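Local coordinates for phosphotriesterase homology protein (Escherichia coli, PDB 1BF6), which hydrolyses phosphorylated glyceryl acetates, as well as aromatic acetates and propionates, with the help of two zinc ions, at the zinc ion site. Sequence-based numbering; all coordinates share one arbitrary frame.

The zinc ion site. Residues 11, 13, 53-54, 83, 124, 157, 159, 185, 208, 242, 244. With ZN (zinc ion), chain B; ZN (zinc ion), chain C.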
loop_
_atom_site.group_PDB
_atom_site.type_symbol
_atom_site.label_atom_id
_atom_site.label_comp_id
_atom_site.label_asym_id
_atom_site.label_seq_id
_atom_site.Cartn_x
_atom_site.Cartn_y
_atom_site.Cartn_z
ATOM N N HIS A 11 1.695 3.278 -0.013
ATOM C CA HIS A 11 1.681 2.025 0.755
ATOM C C HIS A 11 2.603 2.093 1.959
ATOM O O HIS A 11 3.804 1.858 1.839
ATOM C CB HIS A 11 2.131 0.875 -0.140
ATOM C CG HIS A 11 1.966 -0.476 0.487
ATOM N ND1 HIS A 11 1.121 -1.452 -0.007
ATOM C CD2 HIS A 11 2.539 -1.006 1.599
ATOM C CE1 HIS A 11 1.198 -2.519 0.789
ATOM N NE2 HIS A 11 2.043 -2.296 1.772
ATOM N N HIS A 13 2.793 1.742 6.638
ATOM C CA HIS A 13 2.242 1.272 7.891
ATOM C C HIS A 13 2.677 2.269 8.935
ATOM O O HIS A 13 3.856 2.616 8.983
ATOM C CB HIS A 13 2.789 -0.104 8.256
ATOM C CG HIS A 13 2.373 -1.172 7.308
ATOM N ND1 HIS A 13 1.142 -1.790 7.341
ATOM C CD2 HIS A 13 3.006 -1.665 6.218
ATOM C CE1 HIS A 13 1.064 -2.606 6.294
ATOM N NE2 HIS A 13 2.173 -2.560 5.590
ATOM N N MET A 53 -1.772 0.684 5.094
ATOM C CA MET A 53 -2.088 -0.682 4.673
ATOM C C MET A 53 -2.316 -1.757 5.732
ATOM O O MET A 53 -2.356 -2.950 5.399
ATOM C CB MET A 53 -0.966 -1.166 3.754
ATOM C CG MET A 53 -0.718 -0.289 2.532
ATOM S SD MET A 53 -1.957 -0.534 1.225
ATOM C CE MET A 53 -2.914 0.850 1.486
ATOM N N THR A 54 -2.436 -1.350 6.988
ATOM C CA THR A 54 -2.624 -2.294 8.088
ATOM C C THR A 54 -4.108 -2.593 8.295
ATOM O O THR A 54 -4.827 -1.740 8.791
ATOM C CB THR A 54 -2.070 -1.726 9.440
ATOM O OG1 THR A 54 -0.726 -1.249 9.264
ATOM C CG2 THR A 54 -2.068 -2.799 10.522
ATOM N N TYR A 83 -5.096 -10.005 5.172
ATOM C CA TYR A 83 -3.726 -10.078 4.663
ATOM C C TYR A 83 -3.333 -11.183 3.678
ATOM O O TYR A 83 -3.370 -10.976 2.472
ATOM C CB TYR A 83 -2.783 -10.018 5.864
ATOM C CG TYR A 83 -1.332 -9.723 5.548
ATOM C CD1 TYR A 83 -0.964 -9.032 4.398
ATOM C CD2 TYR A 83 -0.327 -10.153 6.415
ATOM C CE1 TYR A 83 0.372 -8.781 4.116
ATOM C CE2 TYR A 83 1.003 -9.905 6.151
ATOM C CZ TYR A 83 1.352 -9.224 5.000
ATOM O OH TYR A 83 2.686 -9.030 4.735
ATOM N N GLU A 124 -4.347 -4.121 2.786
ATOM C CA GLU A 124 -3.580 -4.720 1.785
ATOM C C GLU A 124 -4.005 -6.178 1.570
ATOM O O GLU A 124 -3.906 -6.900 2.570
ATOM C CB GLU A 124 -2.033 -4.618 1.715
ATOM C CG GLU A 124 -1.339 -5.197 2.966
ATOM C CD GLU A 124 0.208 -5.010 2.719
ATOM O OE1 GLU A 124 0.383 -5.653 1.726
ATOM O OE2 GLU A 124 0.518 -4.355 3.690
ATOM N N HIS A 157 -1.174 -6.931 -2.161
ATOM C CA HIS A 157 0.164 -7.344 -1.713
ATOM C C HIS A 157 0.566 -8.523 -2.588
ATOM O O HIS A 157 -0.148 -9.533 -2.627
ATOM C CB HIS A 157 0.159 -7.828 -0.240
ATOM C CG HIS A 157 1.346 -8.682 0.149
ATOM N ND1 HIS A 157 2.309 -8.228 1.022
ATOM C CD2 HIS A 157 1.617 -9.974 -0.167
ATOM C CE1 HIS A 157 3.135 -9.239 1.218
ATOM N NE2 HIS A 157 2.761 -10.319 0.523
ATOM N N SER A 159 3.510 -11.244 -3.102
ATOM C CA SER A 159 4.654 -11.792 -2.377
ATOM C C SER A 159 5.832 -11.922 -3.331
ATOM O O SER A 159 5.810 -12.717 -4.271
ATOM C CB SER A 159 4.288 -13.138 -1.752
ATOM O OG SER A 159 3.507 -12.932 -0.592
ATOM N N HIS A 185 3.908 -4.041 -4.351
ATOM C CA HIS A 185 5.195 -4.733 -4.433
ATOM C C HIS A 185 5.587 -5.302 -5.781
ATOM O O HIS A 185 5.986 -6.461 -5.875
ATOM C CB HIS A 185 5.270 -5.858 -3.399
ATOM C CG HIS A 185 4.655 -5.510 -2.090
ATOM N ND1 HIS A 185 4.735 -4.270 -1.502
ATOM C CD2 HIS A 185 3.868 -6.254 -1.279
ATOM C CE1 HIS A 185 4.004 -4.295 -0.405
ATOM N NE2 HIS A 185 3.477 -5.486 -0.258
ATOM N N ASP A 208 6.747 0.112 -4.271
ATOM C CA ASP A 208 6.598 0.479 -2.857
ATOM C C ASP A 208 7.558 -0.169 -1.855
ATOM O O ASP A 208 7.295 -0.131 -0.647
ATOM C CB ASP A 208 5.155 0.225 -2.391
ATOM C CG ASP A 208 4.668 -1.180 -2.725
ATOM O OD1 ASP A 208 5.497 -2.106 -2.820
ATOM O OD2 ASP A 208 3.443 -1.348 -2.932
ATOM N N ASP A 242 6.865 1.207 2.173
ATOM C CA ASP A 242 6.291 0.064 2.889
ATOM C C ASP A 242 7.036 -0.165 4.221
ATOM O O ASP A 242 7.538 -1.275 4.472
ATOM C CB ASP A 242 6.325 -1.212 2.041
ATOM C CG ASP A 242 5.568 -2.367 2.686
ATOM O OD1 ASP A 242 4.740 -2.112 3.590
ATOM O OD2 ASP A 242 5.821 -3.514 2.305
ATOM N N THR A 244 7.638 -1.105 7.846
ATOM C CA THR A 244 6.965 -2.123 8.656
ATOM C C THR A 244 7.639 -2.434 10.001
ATOM O O THR A 244 7.028 -3.066 10.859
ATOM C CB THR A 244 6.893 -3.472 7.889
ATOM O OG1 THR A 244 8.219 -3.916 7.569
ATOM C CG2 THR A 244 6.094 -3.351 6.588
HETATM ZN ZN ZN B . 2.691 -3.391 3.660
HETATM ZN ZN ZN C . 2.545 -6.050 1.628
#
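This is the binuclear zinc centre of the phosphotriesterase family, set at the mouth of its TIM barrel, where His11 and His13 form the HxH motif. Glu124, at the place a carbamylated lysine holds in phosphotriesterase itself, bridges the metals: OE2 binds ZN (chain B) and OE1 reaches ZN (chain C) at 2.2 Å, spanning two ions 3.3 Å apart. With CG tucked between the backbone N and C (chi1 60°) and the rest of the chain stretched out, the carboxylate is carried from strand 122-126 to join the ions. On ZN (chain B), His11 and His13 both bind through NE2, while Asp242 OD1 binds at 2.4 Å almost directly opposite Glu124 OE2 (172°). An alanine in place of Asp242 would remove this carboxylate and would probably weaken the hold on ZN (chain B) along that axis. ZN (chain C) takes His185 through NE2 but His157 through ND1, the nitrogen nearer its backbone; further ligands, such as water, may be unseen. Second-shell bonds fix the rings. His13 ND1 donates nearly straight and in plane to Thr54 OG1 at 2.7 Å, and His157 NE2 donates to Ser159 OG at 2.9 Å. Asp208 OD1 receives His185 ND1 at 2.6 Å from above the carboxylate plane, while OD2 takes the backbone N of His185 on its syn lone pair; this carboxylate may make the imidazole a stronger donor to zinc. Met53 CG lies over the centre of one His11 face, with His185 CE1 toward the rim of the other.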